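Local coordinates for DNA-binding protein (Silicibacter pomeroyi, PDB 3EUS) that probably binds DNA through a helix-turn-helix domain of the XRE/Cro-C1 type, an all-helical fold that here forms a two-chain assembly, at residues Y14-R18 with E74-I79; L19-R23 with W62-C66. All blocks are in the same frame, centred on the assembly; numbering follows the deposited sequence.

Both contacts hang on helix 10-25: its middle, 14-18, packs against helix 72-81 in contact 1, and the following turn, 19-23, against the end of helix 56-65 in contact 2. Along the chain contact 2 is nested inside the loop closed by contact 1. Their centres lie about 12 Å apart, and they touch where Ile75 CD1 meets Met63 CE at 3.7 Å. Both are largely buried, but contact 1 reaches the surface at one edge, where the Arg18–Glu74 salt bridge forms over an apolar floor. Contact 2 lies deeper, about 7 Å from the chain centre against 9 Å, and its polar links are an indole–carbonyl hydrogen bond and a water bridge.

Contact 1. Residues Y14-R18 with E74-I79; sequences YLCQR and EIVATI
Tyr14 brings the edge of its ring up against helix 72-81, CD2 3.7 Å from Ile79 CG1 and CE2 3.8 Å from Ile75 O. A t chi1 sends the ring over to the other helix, bringing Tyr14 OH to 3.4 Å from Thr78 CB. Both segments are regular helix. They run nearly antiparallel, at 165° with axes 10.7 Å apart at closest approach, and the register sets Leu15 level with Ile75, the nearest CA pair at 7.2 Å. Next to the tyrosine, Leu15 (t, p) places CD1 4.2 Å from Ile75 CG2 and CB 4.2 Å from Ile79 CD1. This pairs the first helix of a Cro/C1-type helix-turn-helix protein with the last helix of the chain. Ile57 and Ala60 of the second subunit pack against Leu15 and Ile79 respectively, so the contact also borders the subunit interface. One turn beyond Tyr14, Arg18 folds through m, m, m so that a face of its guanidinium rests on Ile75, CZ to CG1 3.6 Å. At the guanidinium edge, NH1 and NH2 of Arg18 both donate to Glu74 OE1, each at 3.0 Å, making a salt bridge. Arg18 NH1 also donates to Tyr14 OH at 3.0 Å, tying the phenol to the charged pair. Thr78, in the m rotamer, turns OG1 back onto its own helix and donates to Glu74 O at 2.7 Å.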
# COMPACT_ATOMS: atom_id res chain seq x y z
N TYR A 14 -9.57 -0.43 8.62
CA TYR A 14 -8.49 -1.31 9.18
C TYR A 14 -7.09 -0.77 8.90
O TYR A 14 -6.26 -0.72 9.78
CB TYR A 14 -8.63 -2.72 8.63
CG TYR A 14 -7.52 -3.63 9.01
CD1 TYR A 14 -7.45 -4.19 10.28
CD2 TYR A 14 -6.54 -3.96 8.11
CE1 TYR A 14 -6.43 -5.02 10.64
CE2 TYR A 14 -5.51 -4.76 8.46
CZ TYR A 14 -5.47 -5.31 9.71
OH TYR A 14 -4.44 -6.13 10.06
N LEU A 15 -6.81 -0.37 7.68
CA LEU A 15 -5.50 0.10 7.32
C LEU A 15 -5.18 1.30 8.21
O LEU A 15 -4.09 1.40 8.80
CB LEU A 15 -5.47 0.52 5.86
CG LEU A 15 -4.22 1.26 5.40
CD1 LEU A 15 -2.90 0.45 5.69
CD2 LEU A 15 -4.33 1.60 3.90
N CYS A 16 -6.18 2.16 8.39
CA CYS A 16 -5.95 3.38 9.13
C CYS A 16 -5.68 3.07 10.56
O CYS A 16 -4.83 3.73 11.16
CB CYS A 16 -7.11 4.32 8.96
SG CYS A 16 -6.92 5.11 7.32
N GLN A 17 -6.39 2.09 11.11
CA GLN A 17 -6.14 1.65 12.46
C GLN A 17 -4.69 1.17 12.60
O GLN A 17 -4.00 1.49 13.58
CB GLN A 17 -7.17 0.53 12.83
CG GLN A 17 -6.87 -0.22 14.07
CD GLN A 17 -6.74 0.64 15.29
OE1 GLN A 17 -6.04 0.25 16.26
NE2 GLN A 17 -7.45 1.77 15.31
N ARG A 18 -4.25 0.35 11.67
CA ARG A 18 -2.86 -0.16 11.70
C ARG A 18 -1.83 0.94 11.50
O ARG A 18 -0.77 0.87 12.14
CB ARG A 18 -2.60 -1.25 10.64
CG ARG A 18 -3.37 -2.52 10.81
CD ARG A 18 -3.26 -3.12 12.27
NE ARG A 18 -1.87 -3.52 12.53
CZ ARG A 18 -1.39 -4.77 12.38
NH1 ARG A 18 -2.15 -5.74 11.92
NH2 ARG A 18 -0.13 -5.03 12.72
N GLU A 74 1.59 -8.92 7.45
CA GLU A 74 0.35 -9.17 8.17
C GLU A 74 -0.74 -8.17 7.78
O GLU A 74 -1.85 -8.58 7.54
CB GLU A 74 0.61 -9.07 9.63
CG GLU A 74 -0.51 -9.44 10.63
CD GLU A 74 -0.03 -9.11 12.08
OE1 GLU A 74 -0.30 -7.98 12.59
OE2 GLU A 74 0.65 -9.95 12.68
N ILE A 75 -0.40 -6.89 7.79
CA ILE A 75 -1.35 -5.80 7.40
C ILE A 75 -1.93 -6.07 5.98
O ILE A 75 -3.15 -6.13 5.79
CB ILE A 75 -0.67 -4.45 7.49
CG1 ILE A 75 -0.30 -4.14 8.97
CG2 ILE A 75 -1.59 -3.34 6.85
CD1 ILE A 75 0.59 -2.94 9.15
N VAL A 76 -1.04 -6.33 5.03
CA VAL A 76 -1.41 -6.46 3.63
C VAL A 76 -2.20 -7.76 3.41
O VAL A 76 -3.24 -7.75 2.75
CB VAL A 76 -0.15 -6.39 2.72
CG1 VAL A 76 -0.48 -6.82 1.24
CG2 VAL A 76 0.58 -5.05 2.81
N ALA A 77 -1.79 -8.87 4.04
CA ALA A 77 -2.53 -10.12 3.92
C ALA A 77 -3.93 -9.99 4.53
O ALA A 77 -4.88 -10.58 4.01
CB ALA A 77 -1.76 -11.30 4.63
N THR A 78 -4.02 -9.30 5.66
CA THR A 78 -5.33 -9.13 6.35
C THR A 78 -6.26 -8.30 5.47
O THR A 78 -7.47 -8.66 5.28
CB THR A 78 -5.14 -8.54 7.77
OG1 THR A 78 -4.28 -9.40 8.51
CG2 THR A 78 -6.46 -8.47 8.55
N ILE A 79 -5.73 -7.22 4.89
CA ILE A 79 -6.51 -6.42 3.94
C ILE A 79 -6.98 -7.29 2.80
O ILE A 79 -8.19 -7.26 2.47
CB ILE A 79 -5.76 -5.18 3.43
CG1 ILE A 79 -5.57 -4.14 4.56
CG2 ILE A 79 -6.51 -4.58 2.21
CD1 ILE A 79 -4.50 -3.23 4.31

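Contact 2. Residues L19-R23 with W62-C66; sequences LRQAR and WMAAC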
# COMPACT_ATOMS: atom_id res chain seq x y z
N LEU A 19 -2.12 1.93 10.67
CA LEU A 19 -1.16 3.06 10.49
C LEU A 19 -1.00 3.79 11.80
O LEU A 19 0.13 4.09 12.28
CB LEU A 19 -1.66 3.97 9.43
CG LEU A 19 -1.51 3.45 8.00
CD1 LEU A 19 -2.21 4.44 7.07
CD2 LEU A 19 -0.04 3.28 7.70
N ARG A 20 -2.13 4.07 12.43
CA ARG A 20 -2.10 4.79 13.70
C ARG A 20 -1.42 3.95 14.77
O ARG A 20 -0.65 4.47 15.58
CB ARG A 20 -3.53 5.21 14.15
CG ARG A 20 -3.58 5.83 15.53
CD ARG A 20 -5.04 6.21 15.99
NE ARG A 20 -6.04 5.20 15.62
CZ ARG A 20 -6.89 5.33 14.59
NH1 ARG A 20 -6.96 6.48 13.89
NH2 ARG A 20 -7.77 4.36 14.31
N GLN A 21 -1.75 2.66 14.85
CA GLN A 21 -1.20 1.83 15.91
C GLN A 21 0.32 1.64 15.73
O GLN A 21 1.06 1.65 16.73
CB GLN A 21 -1.96 0.49 16.01
CG GLN A 21 -2.16 -0.06 17.46
CD GLN A 21 -2.66 0.95 18.49
OE1 GLN A 21 -3.79 1.50 18.39
NE2 GLN A 21 -1.83 1.21 19.50
N ALA A 22 0.79 1.54 14.48
CA ALA A 22 2.23 1.55 14.23
C ALA A 22 2.89 2.80 14.82
O ALA A 22 3.96 2.73 15.46
CB ALA A 22 2.58 1.36 12.71
N ARG A 23 2.29 3.97 14.61
CA ARG A 23 2.86 5.20 15.10
C ARG A 23 2.88 5.23 16.61
O ARG A 23 3.88 5.59 17.20
CB ARG A 23 2.06 6.40 14.60
CG ARG A 23 2.47 7.74 15.17
CD ARG A 23 1.70 8.85 14.59
NE ARG A 23 0.27 8.74 14.88
CZ ARG A 23 -0.31 9.00 16.07
NH1 ARG A 23 0.39 9.38 17.13
NH2 ARG A 23 -1.61 8.87 16.20
N TRP A 62 6.06 5.34 5.72
CA TRP A 62 5.35 5.49 7.04
C TRP A 62 5.73 4.30 7.92
O TRP A 62 6.11 4.44 9.08
CB TRP A 62 3.84 5.45 6.79
CG TRP A 62 2.92 5.66 7.98
CD1 TRP A 62 2.72 4.81 9.03
CD2 TRP A 62 1.97 6.71 8.14
NE1 TRP A 62 1.73 5.29 9.86
CE2 TRP A 62 1.26 6.46 9.34
CE3 TRP A 62 1.67 7.85 7.41
CZ2 TRP A 62 0.28 7.33 9.82
CZ3 TRP A 62 0.68 8.68 7.86
CH2 TRP A 62 -0.01 8.41 9.07
N MET A 63 5.62 3.08 7.38
CA MET A 63 5.88 1.90 8.17
C MET A 63 7.35 1.82 8.58
O MET A 63 7.64 1.47 9.69
CB MET A 63 5.40 0.63 7.45
CG MET A 63 3.85 0.59 7.33
SD MET A 63 2.85 0.74 8.84
CE MET A 63 3.40 -0.68 9.79
N ALA A 64 8.26 2.18 7.69
CA ALA A 64 9.67 2.26 8.04
C ALA A 64 9.97 3.29 9.09
O ALA A 64 10.81 3.04 9.97
CB ALA A 64 10.55 2.59 6.75
N ALA A 65 9.32 4.43 9.02
CA ALA A 65 9.51 5.50 10.03
C ALA A 65 8.97 5.09 11.39
O ALA A 65 9.43 5.60 12.41
CB ALA A 65 8.85 6.84 9.58
N CYS A 66 8.03 4.15 11.40
CA CYS A 66 7.47 3.61 12.65
C CYS A 66 8.15 2.33 13.04
O CYS A 66 7.71 1.71 13.98
CB CYS A 66 5.98 3.33 12.48
SG CYS A 66 4.91 4.82 12.20
O HOH W 1 5.46 0.62 15.22
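Leu19 and Trp62 each bury 68 Å² here, and they meet twice. The leucine methyl CD2 sits over the indole, 3.5 Å from the centroid of the five-membered ring and 17° off its normal, a CH-pi contact; CD2 is 3.4 Å from CD1 of Trp62. The indole nitrogen meanwhile reaches the backbone of the same residue: Trp62 NE1 donates to Leu19 O at 3.1 Å with an angle of 162°. That carbonyl also accepts the helical bond from Arg23 N, so the indole adds a second donor without breaking the helix. One turn along, Ala22 points at the other segment with a small side chain that lets the backbones come close: CB is 3.7 Å from Met63 CE and 3.9 Å from Cys66 CB. Cys66, the first residue to leave helical geometry, brings SG to 3.6 Å from Arg23 CA, and a water joins Ala22 O (2.6 Å) to Cys66 O (2.8 Å) by donating to both. The end of helix 56-65 is thus held to helix 10-25 within the helix-turn-helix family region. The guanidinium of Arg23 is engaged outside the two segments, in a salt bridge with Glu48 of helix 41-48. Around the contact, Trp62 packs on Leu33 of helix 30-36 and on Val44 and Val47 of helix 41-48, while Met63 packs on Val72 and Ile75 of helix 72-81.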